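Local coordinates for protein exosome complex component Rrp42 (Archaeoglobus fulgidus, PDB 3M7N) that forms a non-catalytic part of the archaeal RNA-degrading exosome and probably helps to shape the active site of its Rrp41 partner, at residues Pro166-Arg169 / Gly173-Tyr176. Sequence-based numbering, arbitrary orientation.
Sequences PAER and GEDY
The carboxylates of Glu168 and Asp175 lie face to face, their planes 6° apart and the centres of the groups close, with Glu168 CD 3.3 Å from Asp175 CG. Although the two planes are nearly parallel, the side chains themselves run crosswise. Asp175 OD1 accepts the backbone N-H of Glu168 (N to OD1 2.9 Å), met nearly along its C-O axis with an N-H...O angle of 160°. The second bond runs the other way: Asp175 N donates to Glu168 OE2 over 2.9 Å, approaching on the anti side and 31° out of the carboxylate plane. Two backbone N-H groups and two carboxylates are thus paired crosswise across the loop. Glu168 reaches over because CG sits beside its backbone N and the chain beyond is extended. The methyl of Ala167 packs alongside the turn, CB 3.2 Å from Glu174 O and 3.3 Å from Gly173 O. Both segments belong to the one connection between antiparallel strands 164-165 and 176-177, so the contact ties together the two legs of this hairpin, its centre about 28 Å from the chain centre. If both are ionised, Glu168 OE2 and Asp175 OD1, 3.5 Å apart, would repel, and Glu174 OE1 lies 4.3 Å from Glu168 OE2; the two N-H donors probably offset part of this, and one carboxylate may have a raised pKa.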
loop_
_atom_site.group_PDB
_atom_site.type_symbol
_atom_site.label_atom_id
_atom_site.label_comp_id
_atom_site.label_asym_id
_atom_site.label_seq_id
_atom_site.Cartn_x
_atom_site.Cartn_y
_atom_site.Cartn_z
ATOM N N PRO H 166 -37.640 -12.717 1.753
ATOM C CA PRO H 166 -38.355 -11.485 2.096
ATOM C C PRO H 166 -39.209 -11.017 0.929
ATOM O O PRO H 166 -38.951 -9.943 0.388
ATOM C CB PRO H 166 -37.216 -10.484 2.317
ATOM C CG PRO H 166 -36.009 -11.069 1.565
ATOM C CD PRO H 166 -36.388 -12.433 1.043
ATOM N N ALA H 167 -40.196 -11.805 0.520
ATOM C CA ALA H 167 -40.952 -11.434 -0.673
ATOM C C ALA H 167 -41.824 -10.207 -0.403
ATOM O O ALA H 167 -41.889 -9.292 -1.221
ATOM C CB ALA H 167 -41.781 -12.609 -1.187
ATOM N N GLU H 168 -42.475 -10.188 0.755
ATOM C CA GLU H 168 -43.363 -9.089 1.118
ATOM C C GLU H 168 -42.660 -7.756 1.055
ATOM O O GLU H 168 -43.081 -6.860 0.333
ATOM C CB GLU H 168 -43.913 -9.298 2.518
ATOM C CG GLU H 168 -44.767 -10.531 2.616
ATOM C CD GLU H 168 -44.879 -11.017 4.028
ATOM O OE1 GLU H 168 -44.690 -10.184 4.944
ATOM O OE2 GLU H 168 -45.146 -12.227 4.220
ATOM N N ARG H 169 -41.585 -7.626 1.819
ATOM C CA ARG H 169 -40.818 -6.398 1.828
ATOM C C ARG H 169 -40.633 -5.894 0.417
ATOM O O ARG H 169 -40.599 -4.690 0.187
ATOM C CB ARG H 169 -39.441 -6.612 2.450
ATOM C CG ARG H 169 -38.561 -5.378 2.312
ATOM C CD ARG H 169 -37.084 -5.679 2.481
ATOM N NE ARG H 169 -36.837 -6.587 3.593
ATOM C CZ ARG H 169 -35.627 -6.882 4.052
ATOM N NH1 ARG H 169 -35.502 -7.732 5.059
ATOM N NH2 ARG H 169 -34.545 -6.327 3.504
ATOM N N GLY H 173 -45.042 -11.095 -2.861
ATOM C CA GLY H 173 -45.880 -12.158 -2.335
ATOM C C GLY H 173 -45.645 -12.428 -0.863
ATOM O O GLY H 173 -44.840 -11.756 -0.230
ATOM N N GLU H 174 -46.368 -13.403 -0.320
ATOM C CA GLU H 174 -46.081 -13.935 1.000
ATOM C C GLU H 174 -44.591 -14.230 1.113
ATOM O O GLU H 174 -43.937 -14.581 0.127
ATOM C CB GLU H 174 -46.845 -15.249 1.224
ATOM C CG GLU H 174 -48.359 -15.134 1.231
ATOM C CD GLU H 174 -48.898 -14.711 2.580
ATOM O OE1 GLU H 174 -48.308 -15.111 3.609
ATOM O OE2 GLU H 174 -49.912 -13.977 2.613
ATOM N N ASP H 175 -44.061 -14.096 2.321
ATOM C CA ASP H 175 -42.725 -14.570 2.621
ATOM C C ASP H 175 -42.779 -16.100 2.608
ATOM O O ASP H 175 -43.847 -16.689 2.803
ATOM C CB ASP H 175 -42.294 -14.095 4.013
ATOM C CG ASP H 175 -41.955 -12.598 4.071
ATOM O OD1 ASP H 175 -41.906 -11.910 3.026
ATOM O OD2 ASP H 175 -41.709 -12.115 5.196
ATOM N N TYR H 176 -41.637 -16.743 2.375
ATOM C CA TYR H 176 -41.537 -18.192 2.548
ATOM C C TYR H 176 -40.132 -18.629 2.944
ATOM O O TYR H 176 -39.148 -17.963 2.619
ATOM C CB TYR H 176 -41.960 -18.936 1.280
ATOM C CG TYR H 176 -41.135 -18.590 0.071
ATOM C CD1 TYR H 176 -41.407 -17.452 -0.666
ATOM C CD2 TYR H 176 -40.083 -19.399 -0.338
ATOM C CE1 TYR H 176 -40.655 -17.119 -1.774
ATOM C CE2 TYR H 176 -39.329 -19.076 -1.461
ATOM C CZ TYR H 176 -39.625 -17.933 -2.167
ATOM O OH TYR H 176 -38.898 -17.584 -3.272
#